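Long-range contact in branched-chain-amino-acid aminotransferase (PDB 6JIF), which catalyses, with pyridoxal phosphate as cofactor, the transfer of amino groups between branched-chain amino acids and 2-oxo acids: residues N186-P197 with F224-H235. Residues are numbered along the deposited sequence; the frame is centred on the assembly and turned at random.
With PLP (pyridoxal-5'-phosphate), chain D.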
loop_
_atom_site.group_PDB
_atom_site.type_symbol
_atom_site.label_atom_id
_atom_site.label_comp_id
_atom_site.label_asym_id
_atom_site.label_seq_id
_atom_site.Cartn_x
_atom_site.Cartn_y
_atom_site.Cartn_z
ATOM N N ASN B 186 -13.705 -21.508 -10.184
ATOM C CA ASN B 186 -13.253 -20.826 -11.404
ATOM C C ASN B 186 -12.667 -19.462 -11.062
ATOM O O ASN B 186 -13.199 -18.762 -10.190
ATOM C CB ASN B 186 -14.376 -20.650 -12.430
ATOM C CG ASN B 186 -14.913 -21.991 -12.897
ATOM O OD1 ASN B 186 -14.203 -22.983 -12.891
ATOM N ND2 ASN B 186 -16.186 -22.026 -13.298
ATOM N N PHE B 187 -11.587 -19.092 -11.769
ATOM C CA PHE B 187 -10.919 -17.794 -11.570
ATOM C C PHE B 187 -10.757 -17.112 -12.914
ATOM O O PHE B 187 -10.823 -17.772 -13.956
ATOM C CB PHE B 187 -9.539 -17.949 -10.883
ATOM C CG PHE B 187 -9.601 -18.562 -9.492
ATOM C CD1 PHE B 187 -9.759 -19.910 -9.333
ATOM C CD2 PHE B 187 -9.499 -17.745 -8.360
ATOM C CE1 PHE B 187 -9.801 -20.482 -8.037
ATOM C CE2 PHE B 187 -9.541 -18.283 -7.117
ATOM C CZ PHE B 187 -9.703 -19.683 -6.950
ATOM N N GLN B 188 -10.548 -15.782 -12.901
ATOM C CA GLN B 188 -10.471 -14.970 -14.118
ATOM C C GLN B 188 -9.149 -14.210 -14.197
ATOM O O GLN B 188 -8.765 -13.545 -13.236
ATOM C CB GLN B 188 -11.596 -13.955 -14.154
ATOM C CG GLN B 188 -11.651 -13.182 -15.456
ATOM C CD GLN B 188 -12.712 -12.144 -15.429
ATOM O OE1 GLN B 188 -12.755 -11.279 -14.554
ATOM N NE2 GLN B 188 -13.625 -12.227 -16.397
ATOM N N ILE B 189 -8.464 -14.290 -15.331
ATOM C CA ILE B 189 -7.245 -13.457 -15.491
ATOM C C ILE B 189 -7.608 -11.987 -15.405
ATOM O O ILE B 189 -8.592 -11.530 -15.980
ATOM C CB ILE B 189 -6.534 -13.767 -16.822
ATOM C CG1 ILE B 189 -5.994 -15.191 -16.815
ATOM C CG2 ILE B 189 -5.411 -12.746 -17.120
ATOM C CD1 ILE B 189 -5.206 -15.613 -15.571
ATOM N N SER B 190 -6.787 -11.210 -14.679
ATOM C CA SER B 190 -7.025 -9.781 -14.560
ATOM C C SER B 190 -6.045 -9.001 -15.426
ATOM O O SER B 190 -4.917 -9.430 -15.655
ATOM C CB SER B 190 -6.863 -9.337 -13.102
ATOM O OG SER B 190 -7.030 -7.923 -12.995
ATOM N N SER B 191 -6.492 -7.849 -15.912
ATOM C CA SER B 191 -5.599 -6.930 -16.619
ATOM C C SER B 191 -4.854 -6.018 -15.669
ATOM O O SER B 191 -3.923 -5.301 -16.100
ATOM C CB SER B 191 -6.391 -6.097 -17.589
ATOM O OG SER B 191 -7.231 -5.226 -16.870
ATOM N N TYR B 192 -5.201 -6.064 -14.391
ATOM C CA TYR B 192 -4.567 -5.168 -13.430
ATOM C C TYR B 192 -3.396 -5.839 -12.741
ATOM O O TYR B 192 -3.186 -7.033 -12.870
ATOM C CB TYR B 192 -5.604 -4.700 -12.403
ATOM C CG TYR B 192 -6.660 -3.801 -13.053
ATOM C CD1 TYR B 192 -6.407 -2.474 -13.299
ATOM C CD2 TYR B 192 -7.896 -4.313 -13.414
ATOM C CE1 TYR B 192 -7.355 -1.657 -13.931
ATOM C CE2 TYR B 192 -8.857 -3.511 -13.992
ATOM C CZ TYR B 192 -8.594 -2.199 -14.250
ATOM O OH TYR B 192 -9.582 -1.437 -14.840
ATOM N N ASP B 193 -2.593 -5.047 -11.991
ATOM C CA ASP B 193 -1.429 -5.598 -11.290
ATOM C C ASP B 193 -1.547 -5.487 -9.767
ATOM O O ASP B 193 -1.834 -4.410 -9.251
ATOM C CB ASP B 193 -0.133 -4.853 -11.699
ATOM C CG ASP B 193 0.169 -4.911 -13.202
ATOM O OD1 ASP B 193 0.128 -6.026 -13.774
ATOM O OD2 ASP B 193 0.475 -3.842 -13.800
ATOM N N ARG B 194 -1.245 -6.557 -9.038
ATOM C CA ARG B 194 -1.129 -6.421 -7.580
ATOM C C ARG B 194 0.212 -5.814 -7.189
ATOM O O ARG B 194 0.334 -5.245 -6.088
ATOM C CB ARG B 194 -1.294 -7.761 -6.829
ATOM C CG ARG B 194 -0.379 -8.887 -7.337
ATOM C CD ARG B 194 -0.389 -10.130 -6.408
ATOM N NE ARG B 194 0.298 -9.882 -5.129
ATOM C CZ ARG B 194 1.623 -10.013 -4.932
ATOM N NH1 ARG B 194 2.438 -10.431 -5.906
ATOM N NH2 ARG B 194 2.127 -9.794 -3.710
ATOM N N ALA B 195 1.227 -5.955 -8.034
ATOM C CA ALA B 195 2.545 -5.476 -7.618
ATOM C C ALA B 195 3.352 -5.127 -8.851
ATOM O O ALA B 195 3.113 -5.645 -9.941
ATOM C CB ALA B 195 3.313 -6.517 -6.782
ATOM N N ALA B 196 4.360 -4.270 -8.651
ATOM C CA ALA B 196 5.248 -3.840 -9.738
ATOM C C ALA B 196 6.342 -4.883 -9.967
ATOM O O ALA B 196 6.579 -5.763 -9.101
ATOM C CB ALA B 196 5.883 -2.516 -9.343
ATOM N N PRO B 197 7.029 -4.827 -11.114
ATOM C CA PRO B 197 8.121 -5.786 -11.320
ATOM C C PRO B 197 9.199 -5.701 -10.245
ATOM O O PRO B 197 9.709 -6.742 -9.840
ATOM C CB PRO B 197 8.666 -5.441 -12.705
ATOM C CG PRO B 197 7.491 -4.710 -13.424
ATOM C CD PRO B 197 6.792 -3.971 -12.296
ATOM N N PHE B 224 -16.634 -14.872 -10.661
ATOM C CA PHE B 224 -15.487 -15.739 -10.442
ATOM C C PHE B 224 -15.049 -15.664 -8.987
ATOM O O PHE B 224 -15.329 -14.694 -8.280
ATOM C CB PHE B 224 -14.315 -15.339 -11.364
ATOM C CG PHE B 224 -14.645 -15.576 -12.821
ATOM C CD1 PHE B 224 -14.485 -16.840 -13.375
ATOM C CD2 PHE B 224 -15.128 -14.552 -13.609
ATOM C CE1 PHE B 224 -14.846 -17.097 -14.681
ATOM C CE2 PHE B 224 -15.432 -14.787 -14.949
ATOM C CZ PHE B 224 -15.277 -16.078 -15.471
ATOM N N ALA B 225 -14.334 -16.708 -8.563
ATOM C CA ALA B 225 -13.894 -16.735 -7.169
ATOM C C ALA B 225 -12.898 -15.611 -6.874
ATOM O O ALA B 225 -12.945 -15.033 -5.779
ATOM C CB ALA B 225 -13.309 -18.111 -6.794
ATOM N N ASP B 226 -12.000 -15.295 -7.809
ATOM C CA ASP B 226 -11.050 -14.195 -7.624
ATOM C C ASP B 226 -10.368 -13.925 -8.954
ATOM O O ASP B 226 -10.618 -14.591 -9.957
ATOM C CB ASP B 226 -10.021 -14.503 -6.516
ATOM C CG ASP B 226 -9.565 -13.241 -5.738
ATOM O OD1 ASP B 226 -9.466 -12.108 -6.276
ATOM O OD2 ASP B 226 -9.273 -13.389 -4.543
ATOM N N ALA B 227 -9.503 -12.911 -8.939
ATOM C CA ALA B 227 -8.649 -12.561 -10.061
ATOM C C ALA B 227 -7.348 -13.337 -9.958
ATOM O O ALA B 227 -6.871 -13.639 -8.865
ATOM C CB ALA B 227 -8.342 -11.065 -10.048
ATOM N N ILE B 228 -6.783 -13.652 -11.106
ATOM C CA ILE B 228 -5.431 -14.194 -11.185
ATOM C C ILE B 228 -4.570 -13.109 -11.821
ATOM O O ILE B 228 -4.981 -12.474 -12.796
ATOM C CB ILE B 228 -5.382 -15.511 -11.982
ATOM C CG1 ILE B 228 -5.968 -16.648 -11.149
ATOM C CG2 ILE B 228 -3.940 -15.870 -12.322
ATOM C CD1 ILE B 228 -6.115 -17.984 -11.911
ATOM N N TYR B 229 -3.400 -12.884 -11.243
ATOM C CA TYR B 229 -2.456 -11.830 -11.642
ATOM C C TYR B 229 -1.320 -12.464 -12.413
ATOM O O TYR B 229 -0.782 -13.510 -11.994
ATOM C CB TYR B 229 -1.905 -11.083 -10.419
ATOM C CG TYR B 229 -3.022 -10.438 -9.659
ATOM C CD1 TYR B 229 -3.534 -9.233 -10.098
ATOM C CD2 TYR B 229 -3.629 -11.090 -8.562
ATOM C CE1 TYR B 229 -4.603 -8.641 -9.439
ATOM C CE2 TYR B 229 -4.722 -10.521 -7.891
ATOM C CZ TYR B 229 -5.212 -9.298 -8.365
ATOM O OH TYR B 229 -6.272 -8.693 -7.726
ATOM N N LEU B 230 -0.977 -11.823 -13.533
ATOM C CA LEU B 230 0.142 -12.201 -14.379
ATOM C C LEU B 230 1.351 -11.335 -14.053
ATOM O O LEU B 230 1.242 -10.305 -13.385
ATOM C CB LEU B 230 -0.227 -12.061 -15.878
ATOM C CG LEU B 230 -1.477 -12.877 -16.291
ATOM C CD1 LEU B 230 -1.579 -12.797 -17.781
ATOM C CD2 LEU B 230 -1.432 -14.351 -15.878
ATOM N N ASP B 231 2.488 -11.717 -14.607
ATOM C CA ASP B 231 3.698 -10.901 -14.360
ATOM C C ASP B 231 3.472 -9.469 -14.846
ATOM O O ASP B 231 2.897 -9.258 -15.927
ATOM C CB ASP B 231 4.914 -11.533 -15.019
ATOM C CG ASP B 231 4.922 -11.383 -16.489
ATOM O OD1 ASP B 231 4.171 -12.139 -17.132
ATOM O OD2 ASP B 231 5.691 -10.556 -17.000
ATOM N N PRO B 232 3.835 -8.465 -14.047
ATOM C CA PRO B 232 3.438 -7.108 -14.368
ATOM C C PRO B 232 4.187 -6.542 -15.569
ATOM O O PRO B 232 3.657 -5.646 -16.240
ATOM C CB PRO B 232 3.747 -6.346 -13.059
ATOM C CG PRO B 232 4.777 -7.208 -12.334
ATOM C CD PRO B 232 4.270 -8.611 -12.653
ATOM N N MET B 233 5.384 -7.070 -15.915
ATOM C CA MET B 233 6.120 -6.501 -17.056
ATOM C C MET B 233 5.499 -6.904 -18.391
ATOM O O MET B 233 5.445 -6.097 -19.323
ATOM C CB MET B 233 7.574 -6.940 -16.991
ATOM C CG MET B 233 8.446 -6.179 -17.988
ATOM S SD MET B 233 10.178 -6.180 -17.591
ATOM C CE MET B 233 10.289 -4.832 -16.367
ATOM N N THR B 234 5.024 -8.164 -18.519
ATOM C CA THR B 234 4.594 -8.670 -19.833
ATOM C C THR B 234 3.210 -9.275 -19.873
ATOM O O THR B 234 2.690 -9.491 -20.982
ATOM C CB THR B 234 5.584 -9.724 -20.399
ATOM O OG1 THR B 234 5.534 -10.929 -19.638
ATOM C CG2 THR B 234 7.015 -9.206 -20.354
ATOM N N HIS B 235 2.625 -9.628 -18.733
ATOM C CA HIS B 235 1.329 -10.295 -18.702
ATOM C C HIS B 235 1.356 -11.513 -19.609
ATOM O O HIS B 235 0.386 -11.843 -20.308
ATOM C CB HIS B 235 0.193 -9.351 -19.055
ATOM C CG HIS B 235 -0.180 -8.481 -17.903
ATOM N ND1 HIS B 235 -1.433 -8.476 -17.344
ATOM C CD2 HIS B 235 0.552 -7.589 -17.191
ATOM C CE1 HIS B 235 -1.456 -7.646 -16.309
ATOM N NE2 HIS B 235 -0.276 -7.073 -16.214
HETATM N N1 PLP D . 0.079 -15.044 -2.336
HETATM C C2 PLP D . -0.151 -13.791 -1.854
HETATM C C2A PLP D . -0.221 -12.684 -2.857
HETATM C C3 PLP D . -0.251 -13.564 -0.481
HETATM O O3 PLP D . -0.427 -12.286 -0.016
HETATM C C4 PLP D . -0.164 -14.657 0.420
HETATM C C4A PLP D . -0.066 -14.439 1.919
HETATM C C5 PLP D . 0.052 -15.932 -0.138
HETATM C C6 PLP D . 0.183 -16.086 -1.485
HETATM C C5A PLP D . 0.096 -17.204 0.650
HETATM O O4P PLP D . 1.037 -17.138 1.654
HETATM P P PLP D . 0.940 -18.182 2.856
HETATM O O1P PLP D . 0.924 -19.589 2.308
HETATM O O2P PLP D . 2.248 -17.906 3.612
HETATM O O3P PLP D . -0.315 -17.958 3.694
HETATM O O HOH W 1 -2.493 -9.496 -14.174
HETATM O O HOH W 2 -3.631 -9.631 -18.090
HETATM O O HOH W 3 -0.029 -8.330 -12.291
HETATM O O HOH W 4 1.214 -4.367 -16.295
#
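Strands 186-189 and 227-230 run parallel, crossing at 41°, and four backbone hydrogen bonds join the two segments, Ala225 N to Asn186 O, Gln188 N to Asp226 O, Ile228 N to Gln188 O and Ser190 N to Ile228 O. Two phenylalanine rings sit at the start of the pairing: Phe224 lays one face against CB of Gln188 (3.9 Å from CB to the ring centroid), while Phe187 takes Ala225 CB over a face of its own ring. Further along, Ile189 CD1 presses on Ile228 CG2 at 3.5 Å, a tight fit. Helix 206-221 links the two strands, a beta-alpha-beta crossover at the edge of the PLP pocket in this class IV aminotransferase. Past the strands, Arg194 drops its CB over the centre of the Tyr229 ring; with CG between the backbone N and the carbonyl carbon (chi1 52°), the chain continues across that ring, and the guanidinium meets the cofactor methyl, Arg194 NE lying 3.6 Å from PLP C2A. Gly201 and Ser262 hold its NH2 and NH1 by their carbonyls. Asp193 OD1 accepts from His235 NE2 at 2.7 Å on its syn side, the carboxylate turned 59° from the imidazole, and OD2 takes the backbone N of Gln198 of the second subunit. An alanine in place of Asp193 is likely to leave His235 NE2 without this acceptor and Gln198 N of the neighbouring subunit without its mate. Pro232 packs CB against Ala195 O and CG against the Pro197 ring.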